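PDB 2ESS: acyl-ACP thioesterase, which probably hydrolyses fatty acyl-acyl carrier protein thioesters, releasing free fatty acids, as its family does in fatty acid biosynthesis. Local coordinates for residues Q12-P17 with Y76-V81; Q82-N87 with Y138-P143; R180-I185 with F202-V207. All coordinates share one frame; numbering follows the deposited sequence.

From the N terminus, contact 1 comes first: strand 9-14 pairs with the start of strand 78-88, closing a long excursion that holds helices 28-45 and 50-55 and strand 58-69. Where contact 1 ends at V81, contact 2 begins at Q82 on the same strand, and its closure at 138-143 spans strands 92-100 and 106-118. Contact 3 shuts a much shorter loop, setting helix 178-186 against strand 199-206. The three run in series; none nests in or crosses another. All reach one antiparallel sheet, contacts 1 and 2 in its N-terminal part and contact 3 in the C-terminal hot-dog half, with centres about 22 to 24 Å apart.

Contact 1: Q12-P17 with Y76-V81; sequences QFVAEP and YEKFSV
F13 and F79 leave facing backbones by different first torsions: CG of F13 lies anti to the carbonyl carbon, beside its own N (chi1 -57°), whereas CG of F79 takes the crowded position between N and carbonyl carbon (chi1 70°). With CG so placed, the F79 ring lies against the root of the F13 side chain. F13 CB stands over one face of that ring, 3.7 Å from its centroid, offset toward the rim, a CH-pi contact. The two ring planes are 33° apart, an oblique pairing. Farther out, F13 CE2 comes within 3.7 Å of V81 CG2. The backbones fix this register, with F13 N to F79 O at 2.8 Å and F79 N to F13 O at 3.0 Å, an antiparallel hydrogen-bonded pair flanked by the non-hydrogen-bonded pairs Q12-S80 and V14-K78. This is the edge of a hot-dog sheet: strand 9-14 is the outermost strand here, and F13 and V81 pack on C38 of the long helix 28-45, which the sheet wraps. Q12 is on the other face with S80; its chain is bent at chi2, and the amide end comes back toward S80, NE2 lying 3.6 Å from S80 CB. Beyond the strand ends the pairing persists, A15 N bonding E77 O at 2.9 Å and Y76 N bonding A15 O at 2.7 Å, the latter donor in the carbonyl plane. A15 N also lies at the edge of the F79 ring, near its plane. Y76 turns its CB away from 12-17, yet the ring end returns, crossing P17 at about a right angle with OH 3.2 Å from P17 CG. The neighbouring subunit adjoins this end, where its N33 is hydrogen-bonded to E16 and its N37 packs on P17.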
loop_
_atom_site.group_PDB
_atom_site.type_symbol
_atom_site.label_atom_id
_atom_site.label_comp_id
_atom_site.label_asym_id
_atom_site.label_seq_id
_atom_site.Cartn_x
_atom_site.Cartn_y
_atom_site.Cartn_z
ATOM N N GLN A 12 16.392 4.214 -3.864
ATOM C CA GLN A 12 16.617 3.121 -2.920
ATOM C C GLN A 12 15.391 2.790 -2.080
ATOM O O GLN A 12 14.703 3.670 -1.561
ATOM C CB GLN A 12 17.748 3.481 -1.943
ATOM C CG GLN A 12 19.074 3.814 -2.581
ATOM C CD GLN A 12 19.620 2.650 -3.353
ATOM O OE1 GLN A 12 19.507 1.499 -2.917
ATOM N NE2 GLN A 12 20.186 2.929 -4.528
ATOM N N PHE A 13 15.122 1.501 -1.939
ATOM C CA PHE A 13 13.991 1.017 -1.152
ATOM C C PHE A 13 14.355 -0.175 -0.271
ATOM O O PHE A 13 15.390 -0.800 -0.445
ATOM C CB PHE A 13 12.866 0.617 -2.083
ATOM C CG PHE A 13 12.420 1.705 -2.973
ATOM C CD1 PHE A 13 11.641 2.732 -2.466
ATOM C CD2 PHE A 13 12.813 1.750 -4.302
ATOM C CE1 PHE A 13 11.238 3.779 -3.288
ATOM C CE2 PHE A 13 12.393 2.788 -5.138
ATOM C CZ PHE A 13 11.611 3.797 -4.634
ATOM N N VAL A 14 13.479 -0.469 0.674
ATOM C CA VAL A 14 13.524 -1.725 1.427
ATOM C C VAL A 14 12.150 -2.380 1.302
ATOM O O VAL A 14 11.132 -1.687 1.441
ATOM C CB VAL A 14 13.827 -1.468 2.911
ATOM C CG1 VAL A 14 13.851 -2.788 3.692
ATOM C CG2 VAL A 14 15.149 -0.733 3.067
ATOM N N ALA A 15 12.099 -3.699 1.069
ATOM C CA ALA A 15 10.827 -4.439 1.010
ATOM C C ALA A 15 10.178 -4.605 2.422
ATOM O O ALA A 15 10.610 -5.410 3.238
ATOM C CB ALA A 15 11.039 -5.800 0.353
ATOM N N GLU A 16 9.124 -3.848 2.686
ATOM C CA GLU A 16 8.472 -3.861 3.994
ATOM C C GLU A 16 7.489 -5.033 4.118
ATOM O O GLU A 16 6.897 -5.482 3.101
ATOM C CB GLU A 16 7.669 -2.558 4.211
ATOM C CG GLU A 16 8.385 -1.251 3.876
ATOM C CD GLU A 16 7.401 -0.049 3.686
ATOM O OE1 GLU A 16 6.165 -0.204 3.950
ATOM O OE2 GLU A 16 7.869 1.041 3.249
ATOM N N PRO A 17 7.240 -5.500 5.366
ATOM C CA PRO A 17 6.387 -6.662 5.650
ATOM C C PRO A 17 4.958 -6.582 5.141
ATOM O O PRO A 17 4.354 -7.610 4.782
ATOM C CB PRO A 17 6.383 -6.709 7.192
ATOM C CG PRO A 17 7.632 -6.040 7.578
ATOM C CD PRO A 17 7.808 -4.946 6.613
ATOM N N TYR A 76 12.339 -7.333 3.825
ATOM C CA TYR A 76 13.474 -6.648 4.462
ATOM C C TYR A 76 14.771 -6.470 3.649
ATOM O O TYR A 76 15.720 -5.895 4.157
ATOM C CB TYR A 76 13.813 -7.265 5.810
ATOM C CG TYR A 76 12.755 -7.069 6.844
ATOM C CD1 TYR A 76 12.284 -5.791 7.164
ATOM C CD2 TYR A 76 12.224 -8.149 7.498
ATOM C CE1 TYR A 76 11.313 -5.621 8.130
ATOM C CE2 TYR A 76 11.260 -8.001 8.451
ATOM C CZ TYR A 76 10.806 -6.755 8.766
ATOM O OH TYR A 76 9.847 -6.669 9.734
ATOM N N GLU A 77 14.789 -6.896 2.391
ATOM C CA GLU A 77 15.941 -6.662 1.542
ATOM C C GLU A 77 15.879 -5.271 0.953
ATOM O O GLU A 77 14.808 -4.760 0.640
ATOM C CB GLU A 77 15.986 -7.634 0.381
ATOM C CG GLU A 77 16.177 -9.052 0.737
ATOM C CD GLU A 77 16.404 -9.935 -0.504
ATOM O OE1 GLU A 77 15.953 -9.584 -1.666
ATOM O OE2 GLU A 77 17.041 -10.987 -0.293
ATOM N N LYS A 78 17.052 -4.683 0.786
ATOM C CA LYS A 78 17.201 -3.487 0.010
ATOM C C LYS A 78 17.056 -3.842 -1.451
ATOM O O LYS A 78 17.406 -4.943 -1.884
ATOM C CB LYS A 78 18.577 -2.879 0.225
ATOM C CG LYS A 78 18.788 -2.290 1.617
ATOM C CD LYS A 78 20.243 -1.824 1.770
ATOM C CE LYS A 78 20.575 -1.475 3.205
ATOM N NZ LYS A 78 22.050 -1.464 3.398
ATOM N N PHE A 79 16.548 -2.881 -2.192
ATOM C CA PHE A 79 16.501 -2.929 -3.623
ATOM C C PHE A 79 16.495 -1.520 -4.171
ATOM O O PHE A 79 16.349 -0.553 -3.437
ATOM C CB PHE A 79 15.321 -3.784 -4.138
ATOM C CG PHE A 79 13.947 -3.187 -3.929
ATOM C CD1 PHE A 79 13.284 -3.350 -2.715
ATOM C CD2 PHE A 79 13.284 -2.524 -4.971
ATOM C CE1 PHE A 79 12.012 -2.841 -2.497
ATOM C CE2 PHE A 79 11.988 -2.026 -4.770
ATOM C CZ PHE A 79 11.354 -2.187 -3.541
ATOM N N SER A 80 16.699 -1.394 -5.465
ATOM C CA SER A 80 16.632 -0.067 -6.066
ATOM C C SER A 80 15.986 -0.102 -7.439
ATOM O O SER A 80 15.883 -1.170 -8.078
ATOM C CB SER A 80 18.029 0.572 -6.099
ATOM O OG SER A 80 18.871 -0.215 -6.863
ATOM N N VAL A 81 15.533 1.075 -7.844
ATOM C CA VAL A 81 14.910 1.278 -9.128
ATOM C C VAL A 81 15.700 2.356 -9.866
ATOM O O VAL A 81 16.013 3.428 -9.309
ATOM C CB VAL A 81 13.452 1.706 -8.948
ATOM C CG1 VAL A 81 12.803 2.071 -10.306
ATOM C CG2 VAL A 81 12.666 0.643 -8.187
#

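Contact 2: Q82-N87 with Y138-P143; sequences QTWVEN and YICDEP
CB and CG of E142 cover one face of the W84 indole, the side chain crossing the ring at about a right angle: E142 CG is 3.5 Å from the centroid of the six-membered ring and 11° off its normal, a CH-pi contact. The E142 carboxylate plane stands 80° from the indole. On the same face C140 SG sits obliquely, 4.4 Å from the centroid of the W84 five-membered ring. With CG of W84 between its backbone N and carbonyl carbon (chi1 63°), the indole is on the loop side and presents this face to E142. In the hot-dog sheet, G9 still bonds T83 through the backbone; farther along, the loop 138-143 lies beside the strand, C140 N bonding V85 O at 2.8 Å in a bent bond. One water accepts from V85 N and donates to Y138 O, bridging the segments. Another lies in the indole plane and accepts from W84 NE1 at 3.2 Å, within reach of E86 OE2 and E142 O. E86 OE1 is salt-bridged to R111. An alanine in place of W84 would probably leave E142 CG without its ring face and the second water without its donor. Two residues, E86 and N87, bond through their backbones to the single residue D94, a classic beta bulge.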
loop_
_atom_site.group_PDB
_atom_site.type_symbol
_atom_site.label_atom_id
_atom_site.label_comp_id
_atom_site.label_asym_id
_atom_site.label_seq_id
_atom_site.Cartn_x
_atom_site.Cartn_y
_atom_site.Cartn_z
ATOM N N GLN A 82 16.023 2.077 -11.119
ATOM C CA GLN A 82 16.581 3.078 -12.027
ATOM C C GLN A 82 15.510 3.359 -13.074
ATOM O O GLN A 82 14.789 2.458 -13.486
ATOM C CB GLN A 82 17.850 2.577 -12.703
ATOM C CG GLN A 82 19.079 2.625 -11.828
ATOM C CD GLN A 82 20.227 1.875 -12.420
ATOM O OE1 GLN A 82 20.069 1.122 -13.368
ATOM N NE2 GLN A 82 21.391 2.076 -11.864
ATOM N N THR A 83 15.437 4.606 -13.514
ATOM C CA THR A 83 14.478 5.006 -14.525
ATOM C C THR A 83 15.063 6.111 -15.399
ATOM O O THR A 83 15.915 6.901 -14.969
ATOM C CB THR A 83 13.149 5.452 -13.863
ATOM O OG1 THR A 83 12.196 5.689 -14.891
ATOM C CG2 THR A 83 13.350 6.684 -12.959
ATOM N N TRP A 84 14.590 6.153 -16.635
ATOM C CA TRP A 84 15.088 7.069 -17.624
ATOM C C TRP A 84 14.068 7.132 -18.755
ATOM O O TRP A 84 13.248 6.220 -18.921
ATOM C CB TRP A 84 16.459 6.596 -18.163
ATOM C CG TRP A 84 16.418 5.289 -18.862
ATOM C CD1 TRP A 84 16.223 5.075 -20.195
ATOM C CD2 TRP A 84 16.550 4.001 -18.261
ATOM N NE1 TRP A 84 16.216 3.731 -20.456
ATOM C CE2 TRP A 84 16.421 3.050 -19.281
ATOM C CE3 TRP A 84 16.753 3.562 -16.946
ATOM C CZ2 TRP A 84 16.515 1.692 -19.042
ATOM C CZ3 TRP A 84 16.838 2.223 -16.707
ATOM C CH2 TRP A 84 16.717 1.294 -17.750
ATOM N N VAL A 85 14.129 8.219 -19.500
ATOM C CA VAL A 85 13.346 8.430 -20.700
ATOM C C VAL A 85 14.052 7.847 -21.885
ATOM O O VAL A 85 15.171 8.223 -22.182
ATOM C CB VAL A 85 13.088 9.947 -20.946
ATOM C CG1 VAL A 85 12.307 10.196 -22.258
ATOM C CG2 VAL A 85 12.327 10.541 -19.772
ATOM N N GLU A 86 13.392 6.910 -22.570
ATOM C CA GLU A 86 13.960 6.284 -23.762
ATOM C C GLU A 86 13.620 7.043 -25.030
ATOM O O GLU A 86 14.476 7.232 -25.886
ATOM C CB GLU A 86 13.490 4.838 -23.892
ATOM C CG GLU A 86 13.981 4.198 -25.149
ATOM C CD GLU A 86 13.540 2.753 -25.266
ATOM O OE1 GLU A 86 12.302 2.506 -25.250
ATOM O OE2 GLU A 86 14.439 1.892 -25.390
ATOM N N ASN A 87 12.364 7.457 -25.159
ATOM C CA ASN A 87 11.908 8.221 -26.336
ATOM C C ASN A 87 10.854 9.229 -25.981
ATOM O O ASN A 87 10.029 8.984 -25.124
ATOM C CB ASN A 87 11.252 7.297 -27.383
ATOM C CG ASN A 87 12.268 6.537 -28.230
ATOM O OD1 ASN A 87 12.233 5.308 -28.282
ATOM N ND2 ASN A 87 13.166 7.272 -28.910
ATOM N N TYR A 138 16.870 14.708 -21.715
ATOM C CA TYR A 138 17.077 13.542 -20.868
ATOM C C TYR A 138 16.845 12.197 -21.588
ATOM O O TYR A 138 16.917 11.129 -20.960
ATOM C CB TYR A 138 16.212 13.655 -19.618
ATOM C CG TYR A 138 16.686 14.774 -18.707
ATOM C CD1 TYR A 138 17.746 14.575 -17.814
ATOM C CD2 TYR A 138 16.090 16.022 -18.759
ATOM C CE1 TYR A 138 18.179 15.614 -16.991
ATOM C CE2 TYR A 138 16.520 17.053 -17.987
ATOM C CZ TYR A 138 17.552 16.852 -17.090
ATOM O OH TYR A 138 17.935 17.902 -16.295
ATOM N N ILE A 139 16.623 12.244 -22.901
ATOM C CA ILE A 139 16.527 11.012 -23.696
ATOM C C ILE A 139 17.838 10.220 -23.566
ATOM O O ILE A 139 18.919 10.755 -23.756
ATOM C CB ILE A 139 16.183 11.294 -25.176
ATOM C CG1 ILE A 139 14.730 11.764 -25.285
ATOM C CG2 ILE A 139 16.400 10.026 -26.021
ATOM C CD1 ILE A 139 14.432 12.620 -26.463
ATOM N N CYS A 140 17.719 8.941 -23.237
ATOM C CA CYS A 140 18.805 8.171 -22.739
ATOM C C CYS A 140 18.753 6.793 -23.397
ATOM O O CYS A 140 17.671 6.184 -23.528
ATOM C CB CYS A 140 18.631 8.075 -21.213
ATOM S SG CYS A 140 19.696 6.929 -20.342
ATOM N N ASP A 141 19.935 6.300 -23.755
ATOM C CA ASP A 141 20.102 5.041 -24.487
ATOM C C ASP A 141 20.347 3.810 -23.592
ATOM O O ASP A 141 20.741 2.763 -24.083
ATOM C CB ASP A 141 21.258 5.186 -25.511
ATOM C CG ASP A 141 22.655 5.286 -24.855
ATOM O OD1 ASP A 141 22.783 5.312 -23.598
ATOM O OD2 ASP A 141 23.648 5.343 -25.615
ATOM N N GLU A 142 20.129 3.917 -22.291
ATOM C CA GLU A 142 20.303 2.773 -21.386
ATOM C C GLU A 142 19.468 1.553 -21.851
ATOM O O GLU A 142 18.313 1.695 -22.222
ATOM C CB GLU A 142 19.891 3.209 -19.981
ATOM C CG GLU A 142 20.033 2.174 -18.882
ATOM C CD GLU A 142 21.491 1.837 -18.577
ATOM O OE1 GLU A 142 21.702 0.795 -17.926
ATOM O OE2 GLU A 142 22.407 2.600 -18.979
ATOM N N PRO A 143 20.057 0.347 -21.842
ATOM C CA PRO A 143 19.261 -0.781 -22.357
ATOM C C PRO A 143 18.137 -1.256 -21.440
ATOM O O PRO A 143 18.225 -1.179 -20.196
ATOM C CB PRO A 143 20.289 -1.902 -22.531
ATOM C CG PRO A 143 21.620 -1.358 -22.092
ATOM C CD PRO A 143 21.395 -0.073 -21.394
HETATM O O HOH W 1 15.749 1.545 -22.731
HETATM O O HOH W 2 16.121 10.128 -18.701
#

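Contact 3: R180-I185 with F202-V207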
loop_
_atom_site.group_PDB
_atom_site.type_symbol
_atom_site.label_atom_id
_atom_site.label_comp_id
_atom_site.label_asym_id
_atom_site.label_seq_id
_atom_site.Cartn_x
_atom_site.Cartn_y
_atom_site.Cartn_z
ATOM N N ARG A 180 -4.542 -0.194 -7.754
ATOM C CA ARG A 180 -5.648 -0.971 -7.262
ATOM C C ARG A 180 -6.154 -1.918 -8.328
ATOM O O ARG A 180 -6.535 -3.030 -8.005
ATOM C CB ARG A 180 -6.774 -0.062 -6.774
ATOM C CG ARG A 180 -6.396 0.681 -5.495
ATOM C CD ARG A 180 -6.453 -0.252 -4.320
ATOM N NE ARG A 180 -5.732 0.284 -3.176
ATOM C CZ ARG A 180 -5.714 -0.306 -1.978
ATOM N NH1 ARG A 180 -6.397 -1.430 -1.768
ATOM N NH2 ARG A 180 -5.030 0.238 -0.978
ATOM N N TYR A 181 -6.117 -1.519 -9.602
ATOM C CA TYR A 181 -6.464 -2.470 -10.658
ATOM C C TYR A 181 -5.543 -3.691 -10.681
ATOM O O TYR A 181 -6.009 -4.797 -10.924
ATOM C CB TYR A 181 -6.420 -1.830 -12.019
ATOM C CG TYR A 181 -7.520 -0.865 -12.362
ATOM C CD1 TYR A 181 -8.857 -1.285 -12.510
ATOM C CD2 TYR A 181 -7.227 0.469 -12.606
ATOM C CE1 TYR A 181 -9.869 -0.380 -12.887
ATOM C CE2 TYR A 181 -8.229 1.371 -12.983
ATOM C CZ TYR A 181 -9.541 0.944 -13.134
ATOM O OH TYR A 181 -10.469 1.897 -13.530
ATOM N N ILE A 182 -4.241 -3.465 -10.506
ATOM C CA ILE A 182 -3.256 -4.551 -10.423
ATOM C C ILE A 182 -3.596 -5.540 -9.309
ATOM O O ILE A 182 -3.672 -6.757 -9.554
ATOM C CB ILE A 182 -1.825 -4.007 -10.228
ATOM C CG1 ILE A 182 -1.425 -3.161 -11.451
ATOM C CG2 ILE A 182 -0.828 -5.155 -10.027
ATOM C CD1 ILE A 182 -0.000 -2.528 -11.354
ATOM N N GLU A 183 -3.806 -5.031 -8.097
ATOM C CA GLU A 183 -4.209 -5.873 -6.968
ATOM C C GLU A 183 -5.457 -6.702 -7.251
ATOM O O GLU A 183 -5.490 -7.895 -6.965
ATOM C CB GLU A 183 -4.490 -5.040 -5.724
ATOM C CG GLU A 183 -3.237 -4.416 -5.071
ATOM C CD GLU A 183 -3.557 -3.612 -3.771
ATOM O OE1 GLU A 183 -4.691 -3.791 -3.222
ATOM O OE2 GLU A 183 -2.672 -2.822 -3.318
ATOM N N HIS A 184 -6.501 -6.070 -7.791
ATOM C CA HIS A 184 -7.734 -6.828 -8.053
ATOM C C HIS A 184 -7.542 -7.922 -9.130
ATOM O O HIS A 184 -8.098 -8.985 -9.029
ATOM C CB HIS A 184 -8.889 -5.887 -8.401
ATOM C CG HIS A 184 -9.258 -4.963 -7.278
ATOM N ND1 HIS A 184 -9.562 -5.416 -6.010
ATOM C CD2 HIS A 184 -9.350 -3.612 -7.227
ATOM C CE1 HIS A 184 -9.821 -4.380 -5.227
ATOM N NE2 HIS A 184 -9.705 -3.276 -5.944
ATOM N N ILE A 185 -6.742 -7.650 -10.154
ATOM C CA ILE A 185 -6.504 -8.621 -11.212
ATOM C C ILE A 185 -5.751 -9.828 -10.652
ATOM O O ILE A 185 -6.121 -10.998 -10.901
ATOM C CB ILE A 185 -5.750 -7.957 -12.412
ATOM C CG1 ILE A 185 -6.690 -6.986 -13.139
ATOM C CG2 ILE A 185 -5.230 -9.002 -13.405
ATOM C CD1 ILE A 185 -5.979 -6.035 -14.011
ATOM N N PHE A 202 4.153 -9.195 -16.588
ATOM C CA PHE A 202 2.892 -8.612 -16.224
ATOM C C PHE A 202 2.699 -7.311 -17.005
ATOM O O PHE A 202 3.569 -6.427 -17.001
ATOM C CB PHE A 202 2.837 -8.381 -14.713
ATOM C CG PHE A 202 1.557 -7.748 -14.256
ATOM C CD1 PHE A 202 0.405 -8.499 -14.135
ATOM C CD2 PHE A 202 1.511 -6.389 -13.980
ATOM C CE1 PHE A 202 -0.778 -7.909 -13.755
ATOM C CE2 PHE A 202 0.363 -5.814 -13.604
ATOM C CZ PHE A 202 -0.793 -6.578 -13.481
ATOM N N GLU A 203 1.570 -7.203 -17.693
ATOM C CA GLU A 203 1.265 -5.999 -18.451
ATOM C C GLU A 203 -0.101 -5.427 -18.103
ATOM O O GLU A 203 -1.010 -6.154 -17.805
ATOM C CB GLU A 203 1.293 -6.292 -19.938
ATOM C CG GLU A 203 2.513 -6.994 -20.447
ATOM C CD GLU A 203 2.424 -7.366 -21.926
ATOM O OE1 GLU A 203 1.507 -6.894 -22.632
ATOM O OE2 GLU A 203 3.268 -8.176 -22.368
HETATM N N MSE A 204 -0.194 -4.116 -18.098
HETATM C CA MSE A 204 -1.428 -3.371 -17.868
HETATM C C MSE A 204 -1.608 -2.440 -19.052
HETATM O O MSE A 204 -0.619 -1.834 -19.552
HETATM C CB MSE A 204 -1.302 -2.495 -16.642
HETATM C CG MSE A 204 -1.232 -3.270 -15.351
HETATM SE SE MSE A 204 -2.991 -4.221 -15.069
HETATM C CE MSE A 204 -4.393 -2.814 -15.322
ATOM N N ALA A 205 -2.859 -2.341 -19.499
ATOM C CA ALA A 205 -3.291 -1.300 -20.445
ATOM C C ALA A 205 -4.443 -0.538 -19.810
ATOM O O ALA A 205 -5.449 -1.124 -19.436
ATOM C CB ALA A 205 -3.740 -1.920 -21.769
ATOM N N TYR A 206 -4.318 0.774 -19.730
ATOM C CA TYR A 206 -5.294 1.586 -18.981
ATOM C C TYR A 206 -6.127 2.256 -20.028
ATOM O O TYR A 206 -5.642 3.094 -20.792
ATOM C CB TYR A 206 -4.594 2.601 -18.068
ATOM C CG TYR A 206 -3.863 1.926 -16.942
ATOM C CD1 TYR A 206 -4.571 1.449 -15.824
ATOM C CD2 TYR A 206 -2.502 1.707 -16.998
ATOM C CE1 TYR A 206 -3.930 0.772 -14.793
ATOM C CE2 TYR A 206 -1.856 1.041 -15.950
ATOM C CZ TYR A 206 -2.566 0.599 -14.860
ATOM O OH TYR A 206 -1.911 -0.063 -13.846
ATOM N N VAL A 207 -7.380 1.846 -20.101
ATOM C CA VAL A 207 -8.251 2.243 -21.196
ATOM C C VAL A 207 -9.192 3.404 -20.841
ATOM O O VAL A 207 -9.419 4.288 -21.648
ATOM C CB VAL A 207 -9.032 1.021 -21.708
ATOM C CG1 VAL A 207 -9.912 1.395 -22.919
ATOM C CG2 VAL A 207 -8.041 -0.112 -22.027
#
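I185 and the selenomethionine M204 reach toward each other tip to tip, CD1 of I185 lying 3.7 Å from SE of M204. The setting is the C-terminal hot-dog half: helix 178-186 packs on strand 199-206, their local axes 10.2 Å apart at 127°, with I182 and M204 the nearest pair of CA atoms. M204 is bent at chi2 (-65°), which places SE, and again at chi3 (-50°), which swings CE back to 4.0 Å from Y181 CB. CE thus touches two helix residues one turn apart, Y181 and I185.

I182 touches three strand residues. It crosses the F202 ring obliquely, CG2 to CZ at 3.7 Å, and crosses M204 obliquely too, CG1 to CG at 3.9 Å. Against Y206 the crossing is at about a right angle, with I182 CG1 3.9 Å from OH of Y206. The two tyrosines meet asymmetrically: CD2 of Y181 lies in the plane of the Y206 ring, at its edge, whereas Y206 CE1 approaches the Y181 ring obliquely. Both phenols have polar partners beyond the contact, Y206 OH on the S178 carbonyl and Y181 OH on S210 OG, so each hydroxyl is satisfied and the far end of each ring is tethered.

F202, M204 and Y206 also bond through their backbones to I67, L65 and S63 of strand 58-69, which joins this half to the N-terminal one. M28 of helix 28-45 covers I182 and F202. Just ahead of the helix are D171 and H175, which bind calcium; the H175 side chain is about 6 Å from that of Y181. On the outer side, R180 NH1 forms a salt bridge with E183 OE1 of the neighbouring subunit.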